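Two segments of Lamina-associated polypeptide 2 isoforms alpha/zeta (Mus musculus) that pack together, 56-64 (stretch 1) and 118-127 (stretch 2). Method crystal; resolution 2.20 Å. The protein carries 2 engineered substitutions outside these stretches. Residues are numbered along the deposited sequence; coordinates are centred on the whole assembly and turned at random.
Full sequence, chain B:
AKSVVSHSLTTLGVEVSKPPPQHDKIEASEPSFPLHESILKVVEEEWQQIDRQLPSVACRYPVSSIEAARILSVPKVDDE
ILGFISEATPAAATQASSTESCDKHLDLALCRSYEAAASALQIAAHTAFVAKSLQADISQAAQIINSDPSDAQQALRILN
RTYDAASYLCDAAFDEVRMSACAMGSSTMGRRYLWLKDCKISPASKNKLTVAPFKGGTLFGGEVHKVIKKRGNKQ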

# COMPACT_ATOMS: atom_id res chain seq x y z
N SER B 56 -2.95 -1.61 13.80
CA SER B 56 -2.43 -0.27 13.96
C SER B 56 -0.92 -0.19 13.71
O SER B 56 -0.19 -1.15 13.94
CB SER B 56 -2.74 0.23 15.38
OG SER B 56 -2.24 1.54 15.60
N VAL B 57 -0.48 0.96 13.23
CA VAL B 57 0.94 1.20 12.98
C VAL B 57 1.39 2.39 13.83
O VAL B 57 2.56 2.75 13.82
CB VAL B 57 1.23 1.54 11.49
CG1 VAL B 57 1.14 0.31 10.61
CG2 VAL B 57 0.28 2.61 11.01
N ALA B 58 0.47 2.96 14.60
CA ALA B 58 0.79 4.13 15.41
C ALA B 58 1.95 3.96 16.39
O ALA B 58 2.71 4.89 16.60
CB ALA B 58 -0.49 4.66 16.15
N CYS B 59 2.09 2.79 17.00
CA CYS B 59 3.18 2.59 17.95
C CYS B 59 4.50 2.24 17.30
O CYS B 59 5.56 2.64 17.77
CB CYS B 59 2.87 1.48 18.96
SG CYS B 59 1.62 1.93 20.14
N ARG B 60 4.42 1.42 16.26
CA ARG B 60 5.62 0.98 15.58
C ARG B 60 6.16 1.95 14.54
O ARG B 60 7.37 2.06 14.35
CB ARG B 60 5.38 -0.42 14.99
CG ARG B 60 5.25 -1.49 16.08
CD ARG B 60 4.61 -2.79 15.58
NE ARG B 60 4.99 -3.93 16.42
CZ ARG B 60 4.43 -4.27 17.58
NH1 ARG B 60 3.44 -3.55 18.08
NH2 ARG B 60 4.87 -5.32 18.25
N TYR B 61 5.27 2.71 13.92
CA TYR B 61 5.69 3.66 12.90
C TYR B 61 5.00 5.00 13.09
O TYR B 61 4.30 5.48 12.19
CB TYR B 61 5.35 3.07 11.52
CG TYR B 61 5.99 1.72 11.32
CD1 TYR B 61 5.26 0.55 11.46
CD2 TYR B 61 7.34 1.62 10.97
CE1 TYR B 61 5.85 -0.69 11.24
CE2 TYR B 61 7.94 0.39 10.76
CZ TYR B 61 7.19 -0.76 10.89
OH TYR B 61 7.78 -1.98 10.63
N PRO B 62 5.26 5.65 14.23
CA PRO B 62 4.67 6.94 14.58
C PRO B 62 5.05 8.08 13.62
O PRO B 62 6.20 8.19 13.17
CB PRO B 62 5.22 7.19 15.98
CG PRO B 62 6.59 6.59 15.89
CD PRO B 62 6.32 5.29 15.20
N VAL B 63 4.09 8.94 13.34
CA VAL B 63 4.31 10.07 12.47
C VAL B 63 3.65 11.30 13.11
O VAL B 63 2.68 11.18 13.86
CB VAL B 63 3.75 9.80 11.05
CG1 VAL B 63 3.78 11.08 10.21
CG2 VAL B 63 4.60 8.73 10.35
N SER B 64 4.22 12.47 12.84
CA SER B 64 3.71 13.72 13.38
C SER B 64 3.61 14.80 12.32
O SER B 64 4.18 14.67 11.22
CB SER B 64 4.64 14.21 14.50
OG SER B 64 4.72 13.27 15.56
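Stretch 2 118-127: ASALQIAAHT

An irregular segment can pack on a helix by placing side chains in step with it, and this pair from lamina-associated polypeptide 2 is a compact example. Stretch 2 is helical throughout, with backbone bonds such as Ile-123 N to Ser-119 O (3.1 Å). Stretch 1 is mostly loop, but residues 58-60 have helical phi/psi, and the bond from Tyr-61 N to Val-57 O (2.7 Å) closes a single turn. Val-57 and Tyr-61 lie four positions apart, as do Ser-119 and Ile-123, and over this span the two run in roughly the same direction; beyond Tyr-61 stretch 1 turns across the helix. The CA atoms of Val-57 and Ser-119 lie 6.3 Å apart, those of Tyr-61 and Ile-123 5.8 Å.

Val-57 is in the m rotamer: both methyls lie against Ser-119 CB, CG2 at 3.8 Å and CG1 at 4.0 Å, and CG1 also comes within 4.1 Å of Ile-123 CD1. Tyr-61 also points toward the helix. Its m chi1, with chi2 at 101°, lays one ring face over Ile-123, whose CG1 is 3.9 Å from the ring centroid and nearly on the normal. Ile-123 leaves its backbone sideways; its m, t conformation extends the chain to CD1, allowing it to meet both Tyr-61 and Val-57.

His-126 is the polar anchor. With chi1 at -82° and chi2 at -98°, it directs NE2 to Pro-62 O, donating a 2.7 Å hydrogen bond at 151°. The same pose presents a ring face to Tyr-61, whose CB lies 4.2 Å from the imidazole centroid and whose ring approaches edge-to-face, the planes at 70°. Pro-62 thus contributes its carbonyl although its CB points away. Beyond it, the extended backbone turns Val-63 toward the helix again, and its t rotamer sets CG2 3.8 Å from Gln-122 CG and 4.0 Å from His-126 NE2.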

# COMPACT_ATOMS: atom_id res chain seq x y z
N ALA B 118 -2.69 4.22 3.80
CA ALA B 118 -2.12 5.28 4.61
C ALA B 118 -1.09 4.69 5.59
O ALA B 118 -0.04 5.30 5.87
CB ALA B 118 -3.22 6.00 5.39
N SER B 119 -1.42 3.52 6.14
CA SER B 119 -0.53 2.83 7.07
C SER B 119 0.76 2.41 6.36
O SER B 119 1.84 2.54 6.91
CB SER B 119 -1.23 1.58 7.64
OG SER B 119 -2.47 1.94 8.20
N ALA B 120 0.63 1.88 5.15
CA ALA B 120 1.79 1.48 4.33
C ALA B 120 2.64 2.72 4.04
O ALA B 120 3.88 2.67 3.99
CB ALA B 120 1.30 0.85 3.04
N LEU B 121 1.99 3.87 3.92
CA LEU B 121 2.68 5.14 3.69
C LEU B 121 3.51 5.49 4.93
O LEU B 121 4.66 5.92 4.81
CB LEU B 121 1.64 6.22 3.39
CG LEU B 121 1.86 7.64 2.86
CD1 LEU B 121 2.96 8.36 3.60
CD2 LEU B 121 2.12 7.61 1.39
N GLN B 122 2.93 5.33 6.12
CA GLN B 122 3.67 5.64 7.36
C GLN B 122 4.90 4.76 7.46
O GLN B 122 5.94 5.19 7.91
CB GLN B 122 2.82 5.41 8.62
CG GLN B 122 1.89 6.56 8.91
CD GLN B 122 1.06 6.30 10.15
OE1 GLN B 122 1.59 6.11 11.25
NE2 GLN B 122 -0.24 6.27 9.98
N ILE B 123 4.74 3.49 7.14
CA ILE B 123 5.84 2.55 7.18
C ILE B 123 6.89 2.98 6.15
O ILE B 123 8.08 3.08 6.46
CB ILE B 123 5.35 1.11 6.85
CG1 ILE B 123 4.37 0.63 7.92
CG2 ILE B 123 6.55 0.14 6.77
CD1 ILE B 123 3.65 -0.70 7.57
N ALA B 124 6.45 3.28 4.92
CA ALA B 124 7.39 3.69 3.86
C ALA B 124 8.19 4.91 4.27
O ALA B 124 9.39 4.98 3.96
CB ALA B 124 6.67 3.95 2.53
N ALA B 125 7.52 5.87 4.90
CA ALA B 125 8.17 7.09 5.38
C ALA B 125 9.32 6.73 6.32
O ALA B 125 10.41 7.30 6.24
CB ALA B 125 7.16 8.00 6.11
N HIS B 126 9.07 5.79 7.23
CA HIS B 126 10.11 5.37 8.16
C HIS B 126 11.21 4.65 7.40
O HIS B 126 12.39 4.85 7.68
CB HIS B 126 9.53 4.48 9.26
CG HIS B 126 8.90 5.25 10.36
ND1 HIS B 126 9.55 5.52 11.55
CD2 HIS B 126 7.70 5.88 10.44
CE1 HIS B 126 8.79 6.30 12.31
NE2 HIS B 126 7.66 6.53 11.66
N THR B 127 10.83 3.86 6.41
CA THR B 127 11.80 3.14 5.60
C THR B 127 12.75 4.11 4.88
O THR B 127 13.96 3.86 4.85
CB THR B 127 11.11 2.19 4.60
OG1 THR B 127 10.38 1.19 5.33
CG2 THR B 127 12.13 1.46 3.72